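EmGH1 (Erythrobacter marinus, PDB 5Z87) probably hydrolyses beta-glucosides such as cellobiose, as a glycoside hydrolase of family 3. Local coordinates at residues G638-G646 / R718-R726; I252-V260 / G751-L759. All coordinates share one frame; numbering follows the deposited sequence.

How the interactions relate
Both contacts tie the fibronectin type III-like domain to the rest of the chain: interaction 1 joins it to a loop of the family 3 C-terminal domain, interaction 2 to helix 254-261 of the N-terminal TIM-barrel domain. Their centres lie 14 Å apart, each is partly buried, and both touch the second subunit. Interaction 1 buries the larger area, 517 against 377 Å², and brings an irregular loop against the lead-in and first residues of strand 724-733 through three hydrogen bonds. Interaction 2 sets a helix against a hairpin, concentrating its direct bonds in one asparagine, with a proline-alanine contact and two bridging waters at its outer margin. Between them, Arg720 CD packs 3.9 Å from Tyr752 CD1.

Interaction 1. Residues G638-G646 / R718-R726; sequences GYYYQKPTG and RARPIKEMR
Tyr640 OH accepts the backbone N-H of Met725 at 2.7 Å from N, in the ring plane at its edge, with a fairly straight angle of 159° at the hydrogen. The same hydroxyl is hydrogen-bonded to Asp200, so one buried oxygen joins strand 724-733 to the loop leading into helix 201-216. A second bond runs from Ile722 N to Gln642 O, 2.8 Å long and nearly in line with the carbonyl. The third, Lys643 NZ to Ala719 O at 3.0 Å, comes from above the carbonyl plane; bends at chi2 and chi4 bring the ammonium back to the chain although its CB points away. That charge also forms a salt bridge with Glu283 of the second subunit.

Here a loop of the family 3 C-terminal domain meets the lead-in and start of strand 724-733, an outermost strand of the fibronectin type III-like sheet. The two chains run roughly antiparallel, 154° between their end-to-end directions. Arg720 NH2 forms a salt bridge with Glu724 OE1, and Arg726 NH2 a second with OE2 whose hydrogen-bond geometry is weak; Arg720 also bridges to the magnesium ligand Asp713.

The methylenes of Lys723 lie along the Tyr640 ring edge, CG 3.8 Å from CD2. With CG between the backbone N and the carbonyl carbon (chi1 44°), the Tyr641 ring leads away and leaves CB against Lys723 O (3.3 Å) and Pro721 CB; Tyr641 CD1 lies over one face of the Tyr640 ring, offset toward the rim. At the other end, Ile722 CG2 reaches Pro644 CA at 3.6 Å.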
ATOM      1  N   GLY A 638      -6.604   6.714  -0.315  1.00 15.37           N
ATOM      2  CA  GLY A 638      -7.709   7.495  -0.821  1.00 12.93           C
ATOM      3  C   GLY A 638      -7.376   8.875  -1.352  1.00 16.43           C
ATOM      4  O   GLY A 638      -8.292   9.647  -1.641  1.00 16.13           O
ATOM      5  N   TYR A 639      -6.093   9.198  -1.512  1.00 16.54           N
ATOM      6  CA  TYR A 639      -5.734  10.520  -2.002  1.00 18.78           C
ATOM      7  C   TYR A 639      -6.387  10.770  -3.358  1.00 20.21           C
ATOM      8  O   TYR A 639      -6.530   9.860  -4.184  1.00 19.42           O
ATOM      9  CB  TYR A 639      -4.206  10.675  -2.078  1.00 18.88           C
ATOM     10  CG  TYR A 639      -3.496   9.611  -2.898  1.00 16.99           C
ATOM     11  CD1 TYR A 639      -3.418   9.713  -4.286  1.00 19.59           C
ATOM     12  CD2 TYR A 639      -2.893   8.515  -2.280  1.00 14.25           C
ATOM     13  CE1 TYR A 639      -2.773   8.746  -5.042  1.00 23.18           C
ATOM     14  CE2 TYR A 639      -2.244   7.546  -3.018  1.00 17.43           C
ATOM     15  CZ  TYR A 639      -2.183   7.659  -4.406  1.00 25.88           C
ATOM     16  OH  TYR A 639      -1.544   6.682  -5.162  1.00 25.63           O
ATOM     17  N   TYR A 640      -6.782  12.030  -3.583  1.00 17.62           N
ATOM     18  CA  TYR A 640      -7.720  12.357  -4.658  1.00 19.38           C
ATOM     19  C   TYR A 640      -7.138  12.113  -6.051  1.00 19.41           C
ATOM     20  O   TYR A 640      -7.898  11.796  -6.969  1.00 18.08           O
ATOM     21  CB  TYR A 640      -8.194  13.824  -4.546  1.00 16.78           C
ATOM     22  CG  TYR A 640      -7.203  14.841  -5.085  1.00 18.21           C
ATOM     23  CD1 TYR A 640      -6.233  15.412  -4.262  1.00 16.05           C
ATOM     24  CD2 TYR A 640      -7.229  15.219  -6.427  1.00 16.19           C
ATOM     25  CE1 TYR A 640      -5.322  16.341  -4.766  1.00 16.20           C
ATOM     26  CE2 TYR A 640      -6.320  16.113  -6.938  1.00 17.60           C
ATOM     27  CZ  TYR A 640      -5.372  16.672  -6.109  1.00 17.65           C
ATOM     28  OH  TYR A 640      -4.484  17.563  -6.652  1.00 18.27           O
ATOM     29  N   TYR A 641      -5.822  12.287  -6.247  1.00 15.09           N
ATOM     30  CA  TYR A 641      -5.279  12.266  -7.607  1.00 22.51           C
ATOM     31  C   TYR A 641      -5.023  10.833  -8.052  1.00 18.97           C
ATOM     32  O   TYR A 641      -3.909  10.496  -8.475  1.00 17.20           O
ATOM     33  CB  TYR A 641      -3.998  13.126  -7.739  1.00 14.80           C
ATOM     34  CG  TYR A 641      -3.022  12.937  -6.604  1.00 16.57           C
ATOM     35  CD1 TYR A 641      -3.200  13.611  -5.394  1.00 11.84           C
ATOM     36  CD2 TYR A 641      -1.931  12.079  -6.726  1.00 14.82           C
ATOM     37  CE1 TYR A 641      -2.326  13.428  -4.346  1.00 13.92           C
ATOM     38  CE2 TYR A 641      -1.049  11.886  -5.674  1.00 15.87           C
ATOM     39  CZ  TYR A 641      -1.245  12.569  -4.489  1.00 19.70           C
ATOM     40  OH  TYR A 641      -0.371  12.403  -3.434  1.00 18.87           O
ATOM     41  N   GLN A 642      -6.057   9.988  -7.954  1.00 21.13           N
ATOM     42  CA  GLN A 642      -5.949   8.602  -8.379  1.00 16.46           C
ATOM     43  C   GLN A 642      -5.714   8.532  -9.882  1.00 16.39           C
ATOM     44  O   GLN A 642      -6.122   9.414 -10.638  1.00 15.39           O
ATOM     45  CB  GLN A 642      -7.222   7.825  -8.021  1.00 17.51           C
ATOM     46  CG  GLN A 642      -7.524   7.737  -6.524  1.00 15.43           C
ATOM     47  CD  GLN A 642      -6.554   6.827  -5.804  1.00 21.73           C
ATOM     48  OE1 GLN A 642      -6.273   5.723  -6.262  1.00 24.08           O
ATOM     49  NE2 GLN A 642      -6.009   7.299  -4.683  1.00 21.68           N
ATOM     50  N   LYS A 643      -5.062   7.454 -10.314  1.00 15.30           N
ATOM     51  CA  LYS A 643      -5.053   7.072 -11.717  1.00 15.63           C
ATOM     52  C   LYS A 643      -6.486   6.729 -12.113  1.00 16.41           C
ATOM     53  O   LYS A 643      -7.319   6.543 -11.222  1.00 16.59           O
ATOM     54  CB  LYS A 643      -4.103   5.891 -11.923  1.00 18.77           C
ATOM     55  CG  LYS A 643      -2.658   6.182 -11.558  1.00 22.18           C
ATOM     56  CD  LYS A 643      -2.132   7.368 -12.356  1.00 20.74           C
ATOM     57  CE  LYS A 643      -0.610   7.442 -12.303  1.00 21.12           C
ATOM     58  NZ  LYS A 643      -0.066   6.257 -13.006  1.00 23.78           N
ATOM     59  N   PRO A 644      -6.828   6.631 -13.404  1.00 20.44           N
ATOM     60  CA  PRO A 644      -8.205   6.236 -13.763  1.00 13.51           C
ATOM     61  C   PRO A 644      -8.637   4.916 -13.162  1.00 16.42           C
ATOM     62  O   PRO A 644      -9.839   4.699 -12.975  1.00 16.38           O
ATOM     63  CB  PRO A 644      -8.165   6.144 -15.288  1.00 16.44           C
ATOM     64  CG  PRO A 644      -7.033   7.055 -15.691  1.00 16.76           C
ATOM     65  CD  PRO A 644      -6.015   6.962 -14.591  1.00 20.40           C
ATOM     66  N   THR A 645      -7.702   4.031 -12.836  1.00 17.50           N
ATOM     67  CA  THR A 645      -8.042   2.754 -12.239  1.00 13.85           C
ATOM     68  C   THR A 645      -7.907   2.744 -10.723  1.00 15.25           C
ATOM     69  O   THR A 645      -8.223   1.733 -10.100  1.00 13.66           O
ATOM     70  CB  THR A 645      -7.142   1.669 -12.823  1.00 14.42           C
ATOM     71  OG1 THR A 645      -5.771   2.099 -12.738  1.00 20.06           O
ATOM     72  CG2 THR A 645      -7.512   1.406 -14.265  1.00 13.79           C
ATOM     73  N   GLY A 646      -7.398   3.821 -10.124  1.00 12.96           N
ATOM     74  CA  GLY A 646      -7.042   3.768  -8.716  1.00 16.31           C
ATOM     75  C   GLY A 646      -8.235   3.471  -7.830  1.00 18.05           C
ATOM     76  O   GLY A 646      -8.160   2.649  -6.917  1.00 18.42           O
ATOM     77  N   ARG A 718       2.098   7.949 -20.447  1.00 18.95           N
ATOM     78  CA  ARG A 718       1.853   7.181 -19.233  1.00 22.25           C
ATOM     79  C   ARG A 718       0.564   7.662 -18.577  1.00 24.48           C
ATOM     80  O   ARG A 718       0.247   8.857 -18.607  1.00 24.23           O
ATOM     81  CB  ARG A 718       3.013   7.309 -18.259  1.00 21.95           C
ATOM     82  CG  ARG A 718       4.245   6.649 -18.803  1.00 27.78           C
ATOM     83  CD  ARG A 718       5.190   6.247 -17.746  1.00 23.58           C
ATOM     84  NE  ARG A 718       6.364   5.628 -18.335  1.00 26.30           N
ATOM     85  CZ  ARG A 718       7.162   4.777 -17.704  1.00 31.55           C
ATOM     86  NH1 ARG A 718       6.908   4.410 -16.441  1.00 23.85           N
ATOM     87  NH2 ARG A 718       8.219   4.297 -18.348  1.00 27.91           N
ATOM     88  N   ALA A 719      -0.184   6.726 -17.996  1.00 21.63           N
ATOM     89  CA  ALA A 719      -1.471   7.058 -17.398  1.00 21.40           C
ATOM     90  C   ALA A 719      -1.304   8.089 -16.284  1.00 21.17           C
ATOM     91  O   ALA A 719      -0.450   7.942 -15.411  1.00 23.33           O
ATOM     92  CB  ALA A 719      -2.121   5.797 -16.854  1.00 18.00           C
ATOM     93  N   ARG A 720      -2.130   9.123 -16.309  1.00 19.95           N
ATOM     94  CA  ARG A 720      -2.033  10.236 -15.382  1.00 23.12           C
ATOM     95  C   ARG A 720      -3.293  10.332 -14.534  1.00 21.54           C
ATOM     96  O   ARG A 720      -4.327   9.744 -14.877  1.00 17.83           O
ATOM     97  CB  ARG A 720      -1.805  11.543 -16.153  1.00 20.55           C
ATOM     98  CG  ARG A 720      -0.454  11.566 -16.842  1.00 24.82           C
ATOM     99  CD  ARG A 720      -0.158  12.892 -17.461  1.00 30.79           C
ATOM    100  NE  ARG A 720      -0.234  14.007 -16.514  1.00 33.18           N
ATOM    101  CZ  ARG A 720       0.038  15.267 -16.851  1.00 31.01           C
ATOM    102  NH1 ARG A 720       0.402  15.548 -18.099  1.00 19.71           N
ATOM    103  NH2 ARG A 720      -0.067  16.246 -15.959  1.00 28.33           N
ATOM    104  N   PRO A 721      -3.248  11.063 -13.420  1.00 24.16           N
ATOM    105  CA  PRO A 721      -4.403  11.084 -12.516  1.00 20.14           C
ATOM    106  C   PRO A 721      -5.646  11.643 -13.188  1.00 21.47           C
ATOM    107  O   PRO A 721      -5.581  12.367 -14.185  1.00 19.20           O
ATOM    108  CB  PRO A 721      -3.939  11.986 -11.363  1.00 18.88           C
ATOM    109  CG  PRO A 721      -2.472  11.835 -11.363  1.00 24.62           C
ATOM    110  CD  PRO A 721      -2.103  11.786 -12.833  1.00 20.90           C
ATOM    111  N   ILE A 722      -6.802  11.281 -12.626  1.00 13.78           N
ATOM    112  CA  ILE A 722      -8.065  11.805 -13.137  1.00 14.87           C
ATOM    113  C   ILE A 722      -8.210  13.295 -12.862  1.00 16.19           C
ATOM    114  O   ILE A 722      -9.030  13.954 -13.510  1.00 21.18           O
ATOM    115  CB  ILE A 722      -9.261  11.036 -12.540  1.00 19.52           C
ATOM    116  CG1 ILE A 722      -9.344  11.271 -11.030  1.00 18.37           C
ATOM    117  CG2 ILE A 722      -9.143   9.562 -12.831  1.00 15.83           C
ATOM    118  CD1 ILE A 722     -10.458  10.478 -10.359  1.00 26.88           C
ATOM    119  N   LYS A 723      -7.448  13.841 -11.909  1.00 15.80           N
ATOM    120  CA  LYS A 723      -7.370  15.281 -11.706  1.00 19.95           C
ATOM    121  C   LYS A 723      -6.158  15.591 -10.841  1.00 18.38           C
ATOM    122  O   LYS A 723      -5.771  14.795  -9.987  1.00 21.26           O
ATOM    123  CB  LYS A 723      -8.645  15.842 -11.066  1.00 24.61           C
ATOM    124  CG  LYS A 723      -9.016  15.161  -9.781  1.00 23.27           C
ATOM    125  CD  LYS A 723     -10.260  15.782  -9.190  1.00 30.40           C
ATOM    126  CE  LYS A 723     -11.492  15.397  -9.975  1.00 29.72           C
ATOM    127  NZ  LYS A 723     -12.585  14.989  -9.025  1.00 37.63           N
ATOM    128  N   GLU A 724      -5.562  16.757 -11.088  1.00 23.26           N
ATOM    129  CA  GLU A 724      -4.317  17.191 -10.451  1.00 27.42           C
ATOM    130  C   GLU A 724      -4.414  18.679 -10.168  1.00 18.48           C
ATOM    131  O   GLU A 724      -4.542  19.471 -11.111  1.00 19.74           O
ATOM    132  CB  GLU A 724      -3.104  16.943 -11.353  1.00 26.54           C
ATOM    133  CG  GLU A 724      -3.262  15.809 -12.327  1.00 31.99           C
ATOM    134  CD  GLU A 724      -1.975  15.487 -13.056  1.00 33.70           C
ATOM    135  OE1 GLU A 724      -2.031  15.259 -14.287  1.00 29.82           O
ATOM    136  OE2 GLU A 724      -0.915  15.460 -12.393  1.00 37.82           O
ATOM    137  N   MET A 725      -4.324  19.064  -8.896  1.00 15.69           N
ATOM    138  CA  MET A 725      -4.370  20.482  -8.566  1.00 19.00           C
ATOM    139  C   MET A 725      -3.179  21.215  -9.178  1.00 23.94           C
ATOM    140  O   MET A 725      -2.033  20.755  -9.093  1.00 18.85           O
ATOM    141  CB  MET A 725      -4.389  20.688  -7.056  1.00 20.84           C
ATOM    142  CG  MET A 725      -4.179  22.142  -6.664  1.00 21.07           C
ATOM    143  SD  MET A 725      -4.498  22.459  -4.911  1.00 20.47           S
ATOM    144  CE  MET A 725      -6.269  22.745  -4.944  1.00 19.00           C
ATOM    145  N   ARG A 726      -3.466  22.347  -9.822  1.00 21.29           N
ATOM    146  CA  ARG A 726      -2.444  23.189 -10.418  1.00 23.22           C
ATOM    147  C   ARG A 726      -2.504  24.636  -9.948  1.00 27.05           C
ATOM    148  O   ARG A 726      -1.614  25.409 -10.311  1.00 26.97           O
ATOM    149  CB  ARG A 726      -2.537  23.149 -11.954  1.00 23.29           C
ATOM    150  CG  ARG A 726      -2.127  21.807 -12.565  1.00 26.40           C
ATOM    151  CD  ARG A 726      -0.673  21.530 -12.235  1.00 26.72           C
ATOM    152  NE  ARG A 726      -0.144  20.300 -12.819  1.00 23.22           N
ATOM    153  CZ  ARG A 726      -0.073  19.140 -12.172  1.00 29.99           C
ATOM    154  NH1 ARG A 726      -0.544  19.046 -10.937  1.00 27.18           N
ATOM    155  NH2 ARG A 726       0.441  18.064 -12.764  1.00 28.75           N
TER

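Interaction 2. Residues I252-V260 / G751-L759; sequences IGPVEMQNV and GYRDADGKL. With EDO (1,2-ethanediol), chain K.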
ATOM      1  N   ILE A 252       7.789   3.151  -4.740  1.00 18.87           N
ATOM      2  CA  ILE A 252       7.636   4.346  -5.558  1.00 21.94           C
ATOM      3  C   ILE A 252       8.350   4.094  -6.880  1.00 21.58           C
ATOM      4  O   ILE A 252       9.559   3.843  -6.894  1.00 23.78           O
ATOM      5  CB  ILE A 252       8.207   5.590  -4.850  1.00 20.17           C
ATOM      6  CG1 ILE A 252       7.634   5.696  -3.434  1.00 20.71           C
ATOM      7  CG2 ILE A 252       7.897   6.858  -5.635  1.00 17.20           C
ATOM      8  CD1 ILE A 252       8.192   6.854  -2.605  1.00 17.02           C
ATOM      9  N   GLY A 253       7.597   4.111  -7.977  1.00 20.80           N
ATOM     10  CA  GLY A 253       8.169   4.029  -9.300  1.00 18.94           C
ATOM     11  C   GLY A 253       8.849   5.334  -9.682  1.00 24.73           C
ATOM     12  O   GLY A 253       8.632   6.381  -9.048  1.00 21.00           O
ATOM     13  N   PRO A 254       9.690   5.301 -10.723  1.00 24.71           N
ATOM     14  CA  PRO A 254      10.431   6.524 -11.097  1.00 26.84           C
ATOM     15  C   PRO A 254       9.547   7.649 -11.611  1.00 22.20           C
ATOM     16  O   PRO A 254       9.842   8.816 -11.336  1.00 19.86           O
ATOM     17  CB  PRO A 254      11.413   6.034 -12.172  1.00 26.26           C
ATOM     18  CG  PRO A 254      10.841   4.710 -12.652  1.00 25.21           C
ATOM     19  CD  PRO A 254      10.171   4.114 -11.453  1.00 25.20           C
ATOM     20  N   VAL A 255       8.458   7.354 -12.321  1.00 20.08           N
ATOM     21  CA  VAL A 255       7.599   8.436 -12.785  1.00 21.81           C
ATOM     22  C   VAL A 255       6.802   9.018 -11.626  1.00 22.53           C
ATOM     23  O   VAL A 255       6.690  10.244 -11.482  1.00 21.19           O
ATOM     24  CB  VAL A 255       6.688   7.946 -13.922  1.00 28.81           C
ATOM     25  CG1 VAL A 255       5.778   9.059 -14.373  1.00 21.43           C
ATOM     26  CG2 VAL A 255       7.538   7.447 -15.089  1.00 23.86           C
ATOM     27  N   GLU A 256       6.242   8.151 -10.782  1.00 22.16           N
ATOM     28  CA  GLU A 256       5.618   8.596  -9.542  1.00 19.41           C
ATOM     29  C   GLU A 256       6.582   9.464  -8.725  1.00 21.23           C
ATOM     30  O   GLU A 256       6.224  10.555  -8.273  1.00 17.22           O
ATOM     31  CB  GLU A 256       5.162   7.374  -8.739  1.00 18.67           C
ATOM     32  CG  GLU A 256       4.528   7.705  -7.392  1.00 27.65           C
ATOM     33  CD  GLU A 256       4.285   6.469  -6.534  1.00 26.37           C
ATOM     34  OE1 GLU A 256       4.830   5.402  -6.866  1.00 25.42           O
ATOM     35  OE2 GLU A 256       3.551   6.562  -5.523  1.00 29.15           O
ATOM     36  N   MET A 257       7.828   9.006  -8.567  1.00 19.41           N
ATOM     37  CA  MET A 257       8.818   9.780  -7.818  1.00 20.23           C
ATOM     38  C   MET A 257       9.022  11.171  -8.420  1.00 19.14           C
ATOM     39  O   MET A 257       9.082  12.169  -7.693  1.00 19.92           O
ATOM     40  CB  MET A 257      10.137   9.013  -7.767  1.00 19.98           C
ATOM     41  CG  MET A 257      11.264   9.783  -7.126  1.00 22.18           C
ATOM     42  SD  MET A 257      11.112   9.997  -5.340  1.00 23.08           S
ATOM     43  CE  MET A 257      11.443   8.356  -4.738  1.00 16.98           C
ATOM     44  N   GLN A 258       9.065  11.262  -9.750  1.00 20.43           N
ATOM     45  CA  GLN A 258       9.290  12.537 -10.419  1.00 17.74           C
ATOM     46  C   GLN A 258       8.095  13.479 -10.308  1.00 22.83           C
ATOM     47  O   GLN A 258       8.280  14.701 -10.260  1.00 16.72           O
ATOM     48  CB  GLN A 258       9.628  12.297 -11.898  1.00 15.67           C
ATOM     49  CG  GLN A 258      11.088  11.880 -12.143  1.00 16.67           C
ATOM     50  CD  GLN A 258      12.070  13.029 -11.903  1.00 18.11           C
ATOM     51  OE1 GLN A 258      11.703  14.193 -12.003  1.00 20.08           O
ATOM     52  NE2 GLN A 258      13.313  12.701 -11.590  1.00 15.62           N
ATOM     53  N   ASN A 259       6.868  12.952 -10.273  1.00 18.58           N
ATOM     54  CA  ASN A 259       5.688  13.806 -10.342  1.00 18.74           C
ATOM     55  C   ASN A 259       4.887  13.889  -9.050  1.00 20.87           C
ATOM     56  O   ASN A 259       4.012  14.759  -8.954  1.00 22.38           O
ATOM     57  CB  ASN A 259       4.765  13.341 -11.479  1.00 18.14           C
ATOM     58  CG  ASN A 259       5.468  13.359 -12.823  1.00 18.09           C
ATOM     59  OD1 ASN A 259       5.445  14.360 -13.518  1.00 16.44           O
ATOM     60  ND2 ASN A 259       6.091  12.241 -13.193  1.00 19.05           N
ATOM     61  N   VAL A 260       5.139  13.020  -8.068  1.00 14.48           N
ATOM     62  CA  VAL A 260       4.463  13.079  -6.767  1.00 15.78           C
ATOM     63  C   VAL A 260       5.412  13.554  -5.680  1.00 18.36           C
ATOM     64  O   VAL A 260       5.167  14.568  -5.029  1.00 17.91           O
ATOM     65  CB  VAL A 260       3.841  11.715  -6.385  1.00 20.34           C
ATOM     66  CG1 VAL A 260       3.227  11.794  -4.999  1.00 11.91           C
ATOM     67  CG2 VAL A 260       2.808  11.272  -7.399  1.00 18.05           C
ATOM     68  N   GLY A 751       2.198  19.129 -18.763  1.00 26.21           N
ATOM     69  CA  GLY A 751       2.985  17.957 -19.049  1.00 16.73           C
ATOM     70  C   GLY A 751       3.316  17.192 -17.785  1.00 24.24           C
ATOM     71  O   GLY A 751       2.802  17.465 -16.701  1.00 23.80           O
ATOM     72  N   TYR A 752       4.195  16.206 -17.937  1.00 26.12           N
ATOM     73  CA  TYR A 752       4.648  15.421 -16.800  1.00 19.67           C
ATOM     74  C   TYR A 752       6.077  14.995 -17.079  1.00 20.40           C
ATOM     75  O   TYR A 752       6.523  14.998 -18.226  1.00 21.29           O
ATOM     76  CB  TYR A 752       3.736  14.211 -16.548  1.00 20.01           C
ATOM     77  CG  TYR A 752       3.972  13.055 -17.491  1.00 16.75           C
ATOM     78  CD1 TYR A 752       3.457  13.057 -18.780  1.00 18.89           C
ATOM     79  CD2 TYR A 752       4.712  11.959 -17.085  1.00 21.79           C
ATOM     80  CE1 TYR A 752       3.691  11.986 -19.645  1.00 19.41           C
ATOM     81  CE2 TYR A 752       4.940  10.889 -17.930  1.00 20.53           C
ATOM     82  CZ  TYR A 752       4.431  10.902 -19.200  1.00 20.58           C
ATOM     83  OH  TYR A 752       4.686   9.820 -20.018  1.00 24.78           O
ATOM     84  N   ARG A 753       6.789  14.628 -16.017  1.00 15.49           N
ATOM     85  CA  ARG A 753       8.197  14.259 -16.115  1.00 21.27           C
ATOM     86  C   ARG A 753       8.345  12.759 -16.304  1.00 23.54           C
ATOM     87  O   ARG A 753       7.673  11.978 -15.622  1.00 21.19           O
ATOM     88  CB  ARG A 753       8.944  14.716 -14.865  1.00 25.10           C
ATOM     89  CG  ARG A 753       8.932  16.228 -14.712  1.00 19.05           C
ATOM     90  CD  ARG A 753      10.023  16.707 -13.761  1.00 25.09           C
ATOM     91  NE  ARG A 753       9.953  18.151 -13.633  1.00 26.25           N
ATOM     92  CZ  ARG A 753      10.651  18.997 -14.387  1.00 35.40           C
ATOM     93  NH1 ARG A 753      11.495  18.538 -15.305  1.00 29.07           N
ATOM     94  NH2 ARG A 753      10.504  20.302 -14.224  1.00 31.27           N
ATOM     95  N   ASP A 754       9.212  12.354 -17.238  1.00 24.20           N
ATOM     96  CA  ASP A 754       9.457  10.933 -17.463  1.00 22.89           C
ATOM     97  C   ASP A 754      10.371  10.386 -16.365  1.00 19.50           C
ATOM     98  O   ASP A 754      10.741  11.091 -15.420  1.00 21.34           O
ATOM     99  CB  ASP A 754      10.010  10.689 -18.870  1.00 25.51           C
ATOM    100  CG  ASP A 754      11.446  11.216 -19.078  1.00 25.94           C
ATOM    101  OD1 ASP A 754      12.234  11.386 -18.115  1.00 23.50           O
ATOM    102  OD2 ASP A 754      11.796  11.437 -20.257  1.00 28.35           O
ATOM    103  N   ALA A 755      10.774   9.118 -16.491  1.00 23.33           N
ATOM    104  CA  ALA A 755      11.545   8.486 -15.424  1.00 27.55           C
ATOM    105  C   ALA A 755      12.902   9.148 -15.220  1.00 26.31           C
ATOM    106  O   ALA A 755      13.502   8.981 -14.152  1.00 27.16           O
ATOM    107  CB  ALA A 755      11.718   6.990 -15.706  1.00 23.75           C
ATOM    108  N   ASP A 756      13.384   9.916 -16.201  1.00 30.98           N
ATOM    109  CA  ASP A 756      14.656  10.629 -16.095  1.00 30.52           C
ATOM    110  C   ASP A 756      14.508  12.074 -15.632  1.00 29.98           C
ATOM    111  O   ASP A 756      15.523  12.748 -15.435  1.00 34.13           O
ATOM    112  CB  ASP A 756      15.386  10.604 -17.440  1.00 28.69           C
ATOM    113  CG  ASP A 756      15.580   9.199 -17.969  1.00 39.15           C
ATOM    114  OD1 ASP A 756      15.886   8.298 -17.155  1.00 33.89           O
ATOM    115  OD2 ASP A 756      15.418   8.996 -19.195  1.00 47.04           O
ATOM    116  N   GLY A 757      13.281  12.568 -15.450  1.00 27.06           N
ATOM    117  CA  GLY A 757      13.070  13.950 -15.057  1.00 24.14           C
ATOM    118  C   GLY A 757      12.812  14.903 -16.202  1.00 25.77           C
ATOM    119  O   GLY A 757      12.715  16.114 -15.975  1.00 28.18           O
ATOM    120  N   LYS A 758      12.695  14.397 -17.422  1.00 24.26           N
ATOM    121  CA  LYS A 758      12.486  15.239 -18.585  1.00 27.90           C
ATOM    122  C   LYS A 758      11.007  15.575 -18.725  1.00 26.67           C
ATOM    123  O   LYS A 758      10.154  14.679 -18.727  1.00 25.70           O
ATOM    124  CB  LYS A 758      13.001  14.519 -19.834  1.00 27.54           C
ATOM    125  CG  LYS A 758      12.951  15.321 -21.128  1.00 27.78           C
ATOM    126  CD  LYS A 758      13.092  14.369 -22.304  1.00 34.02           C
ATOM    127  CE  LYS A 758      12.950  15.085 -23.632  1.00 42.65           C
ATOM    128  NZ  LYS A 758      12.719  14.115 -24.741  1.00 48.77           N
ATOM    129  N   LEU A 759      10.703  16.863 -18.858  1.00 21.14           N
ATOM    130  CA  LEU A 759       9.316  17.283 -18.998  1.00 22.42           C
ATOM    131  C   LEU A 759       8.787  16.913 -20.380  1.00 24.58           C
ATOM    132  O   LEU A 759       9.317  17.368 -21.395  1.00 28.36           O
ATOM    133  CB  LEU A 759       9.196  18.781 -18.761  1.00 20.88           C
ATOM    134  CG  LEU A 759       7.784  19.353 -18.898  1.00 25.85           C
ATOM    135  CD1 LEU A 759       6.847  18.870 -17.768  1.00 20.00           C
ATOM    136  CD2 LEU A 759       7.882  20.869 -18.920  1.00 26.46           C
TER
HETATM  137  C1  EDO K 809      15.930  16.862 -15.142  1.00 35.10           C
HETATM  138  O1  EDO K 809      15.984  15.747 -16.040  1.00 50.78           O
HETATM  139  C2  EDO K 809      16.344  18.112 -15.914  1.00 43.80           C
HETATM  140  O2  EDO K 809      15.187  18.777 -16.442  1.00 52.28           O
HETATM  141  O   HOH W   1      12.964   9.031 -10.920  1.00 30.81           O
HETATM  142  O   HOH W   2      14.923  10.199 -12.232  1.00 32.90           O
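Asn259 uses both ends of its amide on one residue: OD1 accepts Arg753 N at 2.9 Å, and ND2 gives a hydrogen to Arg753 O at 2.9 Å. Both bonds are nearly straight, each donor lies in the acceptor's carbonyl plane on a lone pair, and Arg753 O lies in the Asn259 amide plane. Helix 254-261 of the TIM-barrel domain is thereby fixed to the hairpin 752-753/759-760 of the fibronectin type III-like domain, whose connection contains a type I turn from Asp754 to Gly757. ND2 also bonds to Val255 O one helical turn back, which holds the amide's rotation. A leucine in place of Asn259 would probably leave the N-H and carbonyl of Arg753 without these mates.

Buried Val255, Gln258 and Tyr752 pack alongside. Val255 CG1, at the Tyr752 ring edge, is 3.7 Å from Arg753 O; the Gln258 chain, bent at chi2 (-71°), brings OE1 to 3.4 Å from Gly757 CA.

The outer margin is wetter. Exposed Pro254 meets Ala755, CB to CB at 3.7 Å; ethanediol O1, probably from the crystallisation liquor, donates to Asp756 O (3.1 Å). One water links Pro254 O with Ala755 O; another donates to Ala755 O at 2.7 Å while accepting from Gln258 NE2.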